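Local coordinates for petrobactin biosynthesis protein AsbB (PDB 3TO3) that catalyses the ATP-dependent condensation of spermidine with citryl-spermidine intermediates in the biosynthesis of the siderophore petrobactin in Bacillus anthracis, at residues N155-G160 with A280-R285; D132-Y137 with D177-G182; Y278-Q281 with T286-N289; K148-L153 with E372-Y377. One frame throughout, in Å; residues are numbered along the deposited sequence. Where two conformers were deposited one is given.

In the fold
Along the chain the segments run 132-137, 148-153, 155-160, 177-182, 278-281 overlapping 280-285, 286-289 and 372-377; interactions 1, 3 and 4 fall within the IucA/IucC family region. Helix 150-156 carries interaction 4 at its start and interaction 1 at its end, centres about 14 Å apart. Interactions 1 and 3, centres about 10 Å apart, share Ala280 and Gln281, so the mixed sheet's hairpin and its ATP-binding turn form one unit. Interaction 2 touches interaction 1, centres about 11 Å apart, and lies about 23 Å from interaction 4 between centres. Interactions 1 and 3 border the ATP site, interaction 1 holding Gly160, Ser283 and Arg285; 2 and 4 pack about 10 Å or more from the nucleotide.

Interaction 1: residues N155-G160 with A280-R285; sequences NHLIDG and AQQSMR. With ATP (adenosine-5'-triphosphate), chain E.
The side-chain amide of Asn155 meets Ala280 at its edge: ND2 donates to Ala280 O over 2.7 Å, with the acceptor only 5° out of the amide plane and the bond nearly straight at 169°. ND2 also bonds to Tyr183 O, and these two acceptors fix the flip of the amide. The guanidinium of Arg285 likewise works at its edge, where NE reaches ATP O1B (2.9 Å) near the group's plane. Its NH2 bonds to ATP O2B (3.1 Å). An extended chain from CG to NE carries the group out to the phosphates. Ser283 OG donates to the same O1B over 2.8 Å, so one phosphate oxygen is gripped twice, and Gly160 C approaches ATP C8 to 3.4 Å. A water ties the segments together between these sites: it donates to Gln282 OE1 (2.9 Å) and, weakly, to Leu157 O, and accepts from Gly160 N (2.7 Å). Asn388 ND2 also holds Gln282 OE1. A type I turn from Gln281 to Met284 (selenomethionine) shapes this ATP-binding loop. It joins strand 278-280 to strand 286-289 and faces the end of helix 150-156, while Pro386 of strand 383-386 packs on both Leu157 and Gln282.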
# COMPACT_ATOMS: atom_id res chain seq x y z
N ASN B 155 -14.71 -19.54 13.31
CA ASN B 155 -15.24 -18.47 12.46
C ASN B 155 -16.38 -17.66 13.08
O ASN B 155 -16.68 -16.55 12.61
CB ASN B 155 -15.66 -19.01 11.09
CG ASN B 155 -14.52 -19.70 10.37
OD1 ASN B 155 -14.40 -20.94 10.39
ND2 ASN B 155 -13.66 -18.91 9.75
N HIS B 156 -17.00 -18.17 14.13
CA HIS B 156 -18.03 -17.38 14.80
C HIS B 156 -17.55 -16.46 15.93
O HIS B 156 -18.28 -15.55 16.35
CB HIS B 156 -19.27 -18.23 15.15
CG HIS B 156 -20.09 -18.60 13.96
ND1 HIS B 156 -20.87 -17.68 13.28
CD2 HIS B 156 -20.22 -19.77 13.29
CE1 HIS B 156 -21.46 -18.28 12.26
NE2 HIS B 156 -21.09 -19.55 12.24
N LEU B 157 -16.30 -16.62 16.38
CA LEU B 157 -15.81 -15.61 17.30
C LEU B 157 -15.14 -14.60 16.40
O LEU B 157 -14.00 -14.75 15.97
CB LEU B 157 -14.73 -16.16 18.23
CG LEU B 157 -14.90 -17.47 18.96
CD1 LEU B 157 -13.53 -17.86 19.51
CD2 LEU B 157 -15.94 -17.33 20.06
N ILE B 158 -15.85 -13.51 16.21
CA ILE B 158 -15.40 -12.48 15.30
C ILE B 158 -14.77 -11.29 16.02
O ILE B 158 -14.43 -10.30 15.39
CB ILE B 158 -16.54 -12.06 14.36
CG1 ILE B 158 -17.60 -11.25 15.13
CG2 ILE B 158 -17.13 -13.34 13.63
CD1 ILE B 158 -18.66 -10.69 14.24
N ASP B 159 -14.64 -11.36 17.34
CA ASP B 159 -14.26 -10.15 18.08
C ASP B 159 -12.79 -9.76 17.97
O ASP B 159 -12.44 -8.57 18.01
CB ASP B 159 -14.75 -10.19 19.54
CG ASP B 159 -16.27 -9.95 19.67
OD1 ASP B 159 -16.81 -9.16 18.86
OD2 ASP B 159 -16.93 -10.56 20.55
N GLY B 160 -11.92 -10.75 17.79
CA GLY B 160 -10.50 -10.44 17.70
C GLY B 160 -9.98 -10.01 19.06
O GLY B 160 -10.59 -10.25 20.11
N ALA B 280 -10.67 -20.14 5.94
CA ALA B 280 -9.74 -19.51 6.88
C ALA B 280 -10.16 -19.70 8.31
O ALA B 280 -11.35 -19.75 8.58
CB ALA B 280 -9.59 -17.99 6.60
N GLN B 281 -9.18 -19.78 9.21
CA GLN B 281 -9.38 -19.67 10.66
C GLN B 281 -9.21 -18.21 11.15
O GLN B 281 -9.08 -17.30 10.34
CB GLN B 281 -8.40 -20.57 11.39
CG GLN B 281 -8.47 -22.00 10.92
CD GLN B 281 -7.64 -22.95 11.78
OE1 GLN B 281 -6.41 -22.82 11.86
NE2 GLN B 281 -8.31 -23.91 12.43
N GLN B 282 -9.19 -18.00 12.46
CA GLN B 282 -9.00 -16.66 13.02
C GLN B 282 -7.76 -15.99 12.50
O GLN B 282 -7.69 -14.77 12.46
CB GLN B 282 -8.88 -16.73 14.54
CG GLN B 282 -10.20 -16.85 15.29
CD GLN B 282 -10.01 -16.93 16.80
OE1 GLN B 282 -10.32 -15.98 17.51
NE2 GLN B 282 -9.47 -18.06 17.28
N SER B 283 -6.76 -16.78 12.12
CA SER B 283 -5.46 -16.27 11.68
C SER B 283 -5.50 -15.77 10.24
O SER B 283 -4.71 -14.91 9.84
CB SER B 283 -4.35 -17.33 11.90
OG SER B 283 -3.72 -17.79 10.72
N MSE B 284 -6.39 -16.37 9.46
CA MSE B 284 -6.63 -16.03 8.05
C MSE B 284 -5.58 -16.48 7.03
O MSE B 284 -5.92 -16.71 5.88
CB MSE B 284 -6.83 -14.55 7.88
CG MSE B 284 -8.21 -14.14 8.32
SE MSE B 284 -8.48 -12.32 7.84
CE MSE B 284 -8.22 -12.51 5.91
N ARG B 285 -4.34 -16.73 7.45
CA ARG B 285 -3.37 -17.33 6.55
C ARG B 285 -3.29 -18.83 6.86
O ARG B 285 -2.57 -19.57 6.22
CB ARG B 285 -2.00 -16.64 6.63
CG ARG B 285 -1.49 -16.54 8.03
CD ARG B 285 -0.03 -16.16 8.06
NE ARG B 285 0.43 -16.04 9.44
CZ ARG B 285 1.68 -15.82 9.80
NH1 ARG B 285 2.62 -15.71 8.87
NH2 ARG B 285 2.01 -15.71 11.08
PB ATP E . -0.88 -17.22 13.15
O1B ATP E . -1.14 -17.13 11.67
O2B ATP E . 0.59 -17.07 13.42
O3B ATP E . -1.43 -18.59 13.70
PA ATP E . -1.39 -14.60 13.66
O1A ATP E . -0.84 -14.42 12.26
O2A ATP E . -0.45 -14.07 14.74
O3A ATP E . -1.66 -16.11 13.93
O5' ATP E . -2.75 -13.82 13.72
C5' ATP E . -3.77 -14.23 14.55
C4' ATP E . -4.79 -13.28 14.84
O4' ATP E . -5.51 -13.68 16.06
C3' ATP E . -4.20 -11.95 15.13
O3' ATP E . -4.69 -11.02 14.24
C2' ATP E . -4.62 -11.64 16.51
O2' ATP E . -4.89 -10.31 16.65
C1' ATP E . -5.86 -12.47 16.65
N9 ATP E . -6.33 -12.63 18.00
C8 ATP E . -7.60 -12.40 18.38
N7 ATP E . -7.69 -12.67 19.69
C5 ATP E . -6.49 -13.07 20.15
C6 ATP E . -6.02 -13.47 21.41
N6 ATP E . -6.93 -13.48 22.53
N1 ATP E . -4.73 -13.83 21.56
C2 ATP E . -3.89 -13.81 20.50
N3 ATP E . -4.31 -13.43 19.27
C4 ATP E . -5.60 -13.06 19.06
O HOH W 1 -11.65 -13.39 17.90

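Interaction 2: residues D132-Y137 with D177-G182; sequences DTIAQY and DNFRYG
Ile134 sends its CG2 methyl against the ring of Phe179, 3.6 Å from CE1 and 3.8 Å from CZ, and the two side chains cross at about a right angle. CG2 stands opposite the backbone N of Ile134, while the CG1 branch swings beside that N (chi1 -57°) and leads CD1 past Asn178, 4.4 Å from its ND2. The contact is apolar, with no hydrogen bond between the segments. It is also slender: the nearest CA atoms, those of Ile134 and Phe179, remain 8.9 Å apart, and side chains alone span the gap. In the next shell Ile11 of helix 6-15 packs on both Ile134 and Phe179, and Phe185 meets the Phe179 ring edge-to-face. Arg170 NH1 bonds to Asn178 OD1, holding that amide by its oxygen. Further out each helix has its own side-chain clasp: Gln136 NE2 donates to Asp132 OD1 (3.1 Å, 175°), and Arg180 NH2 forms a salt bridge with Asp177 OD1 (3.2 Å). Asp132 OD1 also forms a salt bridge with Lys168 NZ. This is helix-to-helix packing, here of helix 115-138 on the last turns of helix 175-181, in an aliphatic and aromatic layer also lined by helix 6-15.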
# COMPACT_ATOMS: atom_id res chain seq x y z
N ASP B 132 -14.20 -4.11 11.28
CA ASP B 132 -14.97 -4.78 12.30
C ASP B 132 -16.45 -4.39 12.25
O ASP B 132 -17.32 -5.21 12.55
CB ASP B 132 -14.40 -4.65 13.70
CG ASP B 132 -15.08 -5.62 14.69
OD1 ASP B 132 -15.31 -6.81 14.33
OD2 ASP B 132 -15.41 -5.19 15.81
N THR B 133 -16.72 -3.15 11.86
CA THR B 133 -18.10 -2.70 11.64
C THR B 133 -18.85 -3.62 10.68
O THR B 133 -19.98 -3.99 10.95
CB THR B 133 -18.15 -1.27 11.07
OG1 THR B 133 -17.68 -0.34 12.06
CG2 THR B 133 -19.58 -0.91 10.66
N ILE B 134 -18.23 -4.00 9.57
CA ILE B 134 -18.89 -4.90 8.62
C ILE B 134 -19.13 -6.28 9.27
O ILE B 134 -20.21 -6.90 9.13
CB ILE B 134 -18.06 -5.08 7.34
CG1 ILE B 134 -17.82 -3.72 6.71
CG2 ILE B 134 -18.78 -5.99 6.33
CD1 ILE B 134 -16.56 -3.63 5.90
N ALA B 135 -18.13 -6.77 10.00
CA ALA B 135 -18.33 -8.06 10.66
C ALA B 135 -19.46 -8.03 11.74
O ALA B 135 -20.32 -8.91 11.77
CB ALA B 135 -17.04 -8.60 11.22
N GLN B 136 -19.43 -7.04 12.64
CA GLN B 136 -20.46 -6.91 13.68
C GLN B 136 -21.83 -6.72 13.02
O GLN B 136 -22.83 -7.18 13.53
CB GLN B 136 -20.17 -5.74 14.62
CG GLN B 136 -18.87 -5.86 15.37
CD GLN B 136 -18.80 -7.13 16.18
OE1 GLN B 136 -19.77 -7.51 16.82
NE2 GLN B 136 -17.66 -7.81 16.13
N TYR B 137 -21.87 -6.05 11.88
CA TYR B 137 -23.13 -5.82 11.22
C TYR B 137 -23.70 -7.09 10.56
O TYR B 137 -24.90 -7.30 10.54
CB TYR B 137 -23.00 -4.70 10.21
CG TYR B 137 -24.28 -4.41 9.49
CD1 TYR B 137 -25.26 -3.64 10.09
CD2 TYR B 137 -24.51 -4.89 8.20
CE1 TYR B 137 -26.46 -3.35 9.44
CE2 TYR B 137 -25.72 -4.60 7.53
CZ TYR B 137 -26.69 -3.83 8.18
OH TYR B 137 -27.89 -3.51 7.59
N ASP B 177 -12.24 -7.75 -1.17
CA ASP B 177 -11.34 -8.77 -0.68
C ASP B 177 -11.66 -9.18 0.76
O ASP B 177 -11.53 -10.35 1.13
CB ASP B 177 -9.89 -8.31 -0.78
CG ASP B 177 -9.31 -8.45 -2.19
OD1 ASP B 177 -9.76 -9.34 -2.96
OD2 ASP B 177 -8.40 -7.66 -2.52
N ASN B 178 -12.08 -8.21 1.56
CA ASN B 178 -12.39 -8.51 2.96
C ASN B 178 -13.56 -9.50 3.04
O ASN B 178 -13.51 -10.50 3.80
CB ASN B 178 -12.70 -7.23 3.76
CG ASN B 178 -12.84 -7.51 5.22
OD1 ASN B 178 -11.88 -8.04 5.84
ND2 ASN B 178 -14.03 -7.25 5.78
N PHE B 179 -14.61 -9.22 2.26
CA PHE B 179 -15.74 -10.13 2.08
C PHE B 179 -15.29 -11.52 1.61
O PHE B 179 -15.84 -12.53 2.04
CB PHE B 179 -16.73 -9.58 1.09
CG PHE B 179 -17.78 -8.70 1.70
CD1 PHE B 179 -18.27 -8.95 2.96
CD2 PHE B 179 -18.27 -7.62 1.01
CE1 PHE B 179 -19.24 -8.12 3.51
CE2 PHE B 179 -19.23 -6.80 1.56
CZ PHE B 179 -19.72 -7.05 2.81
N ARG B 180 -14.31 -11.57 0.72
CA ARG B 180 -13.90 -12.84 0.16
C ARG B 180 -13.09 -13.68 1.13
O ARG B 180 -13.33 -14.86 1.28
CB ARG B 180 -13.11 -12.64 -1.15
CG ARG B 180 -13.97 -12.34 -2.37
CD ARG B 180 -13.19 -12.47 -3.70
NE ARG B 180 -12.45 -11.25 -4.03
CZ ARG B 180 -12.87 -10.29 -4.86
NH1 ARG B 180 -14.04 -10.41 -5.49
NH2 ARG B 180 -12.11 -9.21 -5.07
N TYR B 181 -12.04 -13.08 1.68
CA TYR B 181 -11.12 -13.80 2.54
C TYR B 181 -11.21 -13.64 4.05
O TYR B 181 -10.55 -14.38 4.78
CB TYR B 181 -9.70 -13.51 2.07
CG TYR B 181 -9.60 -13.78 0.61
CD1 TYR B 181 -9.75 -15.09 0.13
CD2 TYR B 181 -9.38 -12.76 -0.29
CE1 TYR B 181 -9.69 -15.36 -1.24
CE2 TYR B 181 -9.30 -13.02 -1.66
CZ TYR B 181 -9.45 -14.31 -2.13
OH TYR B 181 -9.39 -14.55 -3.48
N GLY B 182 -12.06 -12.72 4.52
CA GLY B 182 -12.13 -12.47 5.96
C GLY B 182 -12.75 -13.71 6.60
O GLY B 182 -13.72 -14.28 6.08

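Interaction 3: residues Y278-Q281 with T286-N289; sequences YCAQ and TLRN
Backbone hydrogen bonds set the register of Tyr278-Gln281 against Thr286-Asn289. Cys279 and Arg288 form a hydrogen-bonded antiparallel pair: Cys279 N donates to Arg288 O and Arg288 N to Cys279 O, both over 3.0 Å. At the turn end Gln281 N donates to Thr286 O (3.0 Å, 165°). Weaker CA-H...O contacts supplement them, the shorter from Tyr278 CA to Arg288 O (3.1 Å). Apolar packing occupies the face that bears Tyr278, Ala280 and Leu287, where Leu287 CB lies 3.9 Å from Tyr278 CB and Leu287 CD2 lies 3.9 Å from Ala280 CB. Around the Tyr278 ring, Asn289 makes an off-centre CH-pi contact through CA, 4.0 Å from the ring centroid, and its amide plane is turned 51° from the ring. With CG opposite the backbone N (chi1 -175°), the Asn289 side chain runs out over the ring toward the hydroxyl. There a water accepts from both Tyr278 OH (2.6 Å) and Asn289 ND2, while Asn289 OD1 takes the backbone N of Asn292. Thr286 OG1 bonds to Ser283 OG, linking strand and ATP-binding turn. Strands 278-280 and 286-289 are a classic beta hairpin at the edge of the mixed sheet, its connecting turn presented to the alpha- and beta-phosphates of ATP.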
# COMPACT_ATOMS: atom_id res chain seq x y z
N TYR B 278 -10.97 -24.90 1.04
CA TYR B 278 -10.42 -24.53 2.32
C TYR B 278 -11.19 -23.35 2.86
O TYR B 278 -11.91 -22.64 2.15
CB TYR B 278 -8.93 -24.22 2.22
CG TYR B 278 -8.06 -25.44 2.03
CD1 TYR B 278 -7.34 -25.98 3.08
CD2 TYR B 278 -7.98 -26.08 0.78
CE1 TYR B 278 -6.56 -27.11 2.91
CE2 TYR B 278 -7.20 -27.21 0.60
CZ TYR B 278 -6.49 -27.72 1.68
OH TYR B 278 -5.72 -28.84 1.51
N CYS B 279 -11.02 -23.13 4.14
CA CYS B 279 -11.71 -22.04 4.79
C CYS B 279 -10.76 -21.46 5.85
O CYS B 279 -10.10 -22.21 6.56
CB CYS B 279 -12.95 -22.63 5.43
SG CYS B 279 -13.94 -21.44 6.22
N ALA B 280 -10.67 -20.14 5.94
CA ALA B 280 -9.74 -19.51 6.88
C ALA B 280 -10.16 -19.70 8.31
O ALA B 280 -11.35 -19.75 8.58
CB ALA B 280 -9.59 -17.99 6.60
N GLN B 281 -9.18 -19.78 9.21
CA GLN B 281 -9.38 -19.67 10.66
C GLN B 281 -9.21 -18.21 11.15
O GLN B 281 -9.08 -17.30 10.34
CB GLN B 281 -8.40 -20.57 11.39
CG GLN B 281 -8.47 -22.00 10.92
CD GLN B 281 -7.64 -22.95 11.78
OE1 GLN B 281 -6.41 -22.82 11.86
NE2 GLN B 281 -8.31 -23.91 12.43
N THR B 286 -4.04 -19.25 7.86
CA THR B 286 -4.12 -20.66 8.20
C THR B 286 -5.46 -21.20 7.76
O THR B 286 -6.47 -20.74 8.20
CB THR B 286 -4.02 -20.86 9.71
OG1 THR B 286 -2.80 -20.27 10.19
CG2 THR B 286 -4.04 -22.37 10.03
N LEU B 287 -5.43 -22.21 6.91
CA LEU B 287 -6.64 -22.68 6.26
C LEU B 287 -6.91 -24.13 6.62
O LEU B 287 -5.99 -24.98 6.60
CB LEU B 287 -6.50 -22.52 4.75
CG LEU B 287 -6.00 -21.14 4.29
CD1 LEU B 287 -5.54 -21.19 2.83
CD2 LEU B 287 -7.09 -20.12 4.44
N ARG B 288 -8.17 -24.42 6.97
CA ARG B 288 -8.60 -25.78 7.24
C ARG B 288 -9.20 -26.37 5.97
O ARG B 288 -9.72 -25.65 5.11
CB ARG B 288 -9.61 -25.83 8.40
CG ARG B 288 -10.84 -24.98 8.22
CD ARG B 288 -11.90 -25.24 9.30
NE ARG B 288 -13.06 -25.94 8.75
CZ ARG B 288 -14.23 -25.37 8.52
NH1 ARG B 288 -14.43 -24.09 8.81
NH2 ARG B 288 -15.22 -26.10 8.02
N ASN B 289 -9.06 -27.68 5.81
CA ASN B 289 -9.62 -28.33 4.66
C ASN B 289 -11.09 -28.59 4.98
O ASN B 289 -11.40 -29.30 5.94
CB ASN B 289 -8.82 -29.62 4.44
CG ASN B 289 -9.22 -30.34 3.20
OD1 ASN B 289 -10.40 -30.49 2.92
ND2 ASN B 289 -8.24 -30.82 2.45
O HOH W 2 -5.33 -30.23 3.68

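Interaction 4: residues K148-L153 with E372-Y377; sequences KSYDEL and ESVHHY
His375 and Asp151 form a His-carboxylate hydrogen bond that ties the start of helix 150-156 to the loop between strands 367-371 and 383-386. From its CB the His375 side chain turns beside its own backbone N (chi1 -61°), which brings one face of the imidazole over Val374 CG1, 4.2 Å from the ring plane and over its centre. At the far edge CE1 comes within 3.5 Å of Asp151 OD2, and NE2 donates to that oxygen over 2.8 Å. The bond is bent (142°); OD2 is met on its syn side but from somewhat out of the carboxylate plane, and carboxylate and ring planes lie 57° apart. The other oxygen, Asp151 OD1, lies at long range from Arg288 NE in the conformer described, a weak ion pair at most. Val374 CG1 serves both sides of the contact, since it also touches Tyr150 CD1 (3.8 Å); the Tyr150 side chain also packs on Pro386 and Tyr297. An ST turn brings His375 N to Ser373 OG (3.3 Å), and Ser373 OG bonds to Pro293 O as well. Ser149 is the N-cap residue of helix 150-156, and one half of a capping box is formed there: Ser149 N donates to Glu152 OE1 over 3.1 Å.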
# COMPACT_ATOMS: atom_id res chain seq x y z
N LYS B 148 -22.32 -25.32 18.94
CA LYS B 148 -21.20 -24.96 18.08
C LYS B 148 -20.01 -25.91 18.24
O LYS B 148 -19.45 -26.05 19.34
CB LYS B 148 -20.74 -23.53 18.37
CG LYS B 148 -21.74 -22.44 18.02
CD LYS B 148 -21.69 -22.05 16.55
CE LYS B 148 -22.55 -22.98 15.69
NZ LYS B 148 -22.69 -22.47 14.28
N SER B 149 -19.62 -26.56 17.14
CA SER B 149 -18.41 -27.39 17.11
C SER B 149 -17.17 -26.49 17.02
O SER B 149 -17.30 -25.25 16.95
CB SER B 149 -18.45 -28.31 15.88
OG SER B 149 -18.28 -27.54 14.70
N TYR B 150 -15.98 -27.11 17.02
CA TYR B 150 -14.72 -26.37 16.99
C TYR B 150 -14.61 -25.45 15.77
O TYR B 150 -14.37 -24.26 15.91
CB TYR B 150 -13.50 -27.30 16.99
CG TYR B 150 -12.20 -26.55 16.74
CD1 TYR B 150 -11.47 -26.75 15.57
CD2 TYR B 150 -11.72 -25.63 17.66
CE1 TYR B 150 -10.29 -26.06 15.34
CE2 TYR B 150 -10.54 -24.94 17.45
CZ TYR B 150 -9.83 -25.15 16.29
OH TYR B 150 -8.67 -24.45 16.07
N ASP B 151 -14.79 -26.02 14.59
CA ASP B 151 -14.62 -25.30 13.35
C ASP B 151 -15.59 -24.14 13.24
O ASP B 151 -15.21 -23.07 12.79
CB ASP B 151 -14.77 -26.24 12.15
CG ASP B 151 -13.70 -27.29 12.12
OD1 ASP B 151 -12.54 -26.94 12.39
OD2 ASP B 151 -14.03 -28.48 11.86
N GLU B 152 -16.84 -24.37 13.67
CA GLU B 152 -17.89 -23.34 13.69
C GLU B 152 -17.53 -22.20 14.63
O GLU B 152 -17.77 -21.03 14.30
CB GLU B 152 -19.23 -23.95 14.11
CG GLU B 152 -20.13 -24.40 12.97
CD GLU B 152 -21.21 -25.41 13.43
OE1 GLU B 152 -21.25 -25.75 14.64
OE2 GLU B 152 -22.01 -25.86 12.58
N LEU B 153 -16.93 -22.51 15.78
CA LEU B 153 -16.51 -21.45 16.69
C LEU B 153 -15.33 -20.61 16.19
O LEU B 153 -15.30 -19.40 16.42
CB LEU B 153 -16.18 -22.01 18.07
CG LEU B 153 -17.39 -22.28 18.95
CD1 LEU B 153 -17.00 -23.19 20.10
CD2 LEU B 153 -17.94 -20.94 19.44
N GLU B 372 -1.09 -30.68 11.74
CA GLU B 372 -2.08 -31.73 12.03
C GLU B 372 -3.44 -31.12 12.35
O GLU B 372 -3.53 -30.16 13.12
CB GLU B 372 -1.68 -32.57 13.25
CG GLU B 372 -0.47 -33.45 13.08
CD GLU B 372 -0.17 -34.24 14.36
OE1 GLU B 372 -0.15 -33.62 15.46
OE2 GLU B 372 0.03 -35.48 14.25
N SER B 373 -4.49 -31.70 11.80
CA SER B 373 -5.87 -31.31 12.14
C SER B 373 -6.16 -31.70 13.57
O SER B 373 -5.85 -32.82 13.97
CB SER B 373 -6.86 -32.07 11.26
OG SER B 373 -8.18 -31.66 11.56
N VAL B 374 -6.78 -30.82 14.34
CA VAL B 374 -7.19 -31.17 15.70
C VAL B 374 -8.17 -32.37 15.71
O VAL B 374 -8.28 -33.09 16.70
CB VAL B 374 -7.84 -29.99 16.43
CG1 VAL B 374 -9.28 -29.82 15.98
CG2 VAL B 374 -7.80 -30.21 17.91
N HIS B 375 -8.88 -32.59 14.61
CA HIS B 375 -9.79 -33.74 14.52
C HIS B 375 -9.13 -35.11 14.57
O HIS B 375 -9.78 -36.09 14.90
CB HIS B 375 -10.70 -33.63 13.29
CG HIS B 375 -11.57 -32.42 13.32
ND1 HIS B 375 -12.66 -32.32 14.16
CD2 HIS B 375 -11.47 -31.24 12.68
CE1 HIS B 375 -13.21 -31.13 14.00
NE2 HIS B 375 -12.51 -30.45 13.11
N HIS B 376 -7.85 -35.15 14.22
CA HIS B 376 -7.01 -36.33 14.39
C HIS B 376 -7.08 -36.78 15.85
O HIS B 376 -7.16 -37.96 16.14
CB HIS B 376 -5.57 -35.95 13.98
CG HIS B 376 -4.57 -37.06 14.08
ND1 HIS B 376 -4.39 -37.81 15.23
CD2 HIS B 376 -3.66 -37.52 13.19
CE1 HIS B 376 -3.43 -38.70 15.02
NE2 HIS B 376 -2.97 -38.54 13.79
N TYR B 377 -7.05 -35.81 16.77
CA TYR B 377 -7.01 -36.09 18.21
C TYR B 377 -8.31 -36.20 19.02
O TYR B 377 -8.29 -36.72 20.13
CB TYR B 377 -6.16 -35.02 18.90
CG TYR B 377 -4.70 -35.06 18.54
CD1 TYR B 377 -3.84 -35.98 19.12
CD2 TYR B 377 -4.17 -34.15 17.61
CE1 TYR B 377 -2.49 -36.01 18.80
CE2 TYR B 377 -2.82 -34.17 17.28
CZ TYR B 377 -1.98 -35.10 17.88
OH TYR B 377 -0.63 -35.12 17.55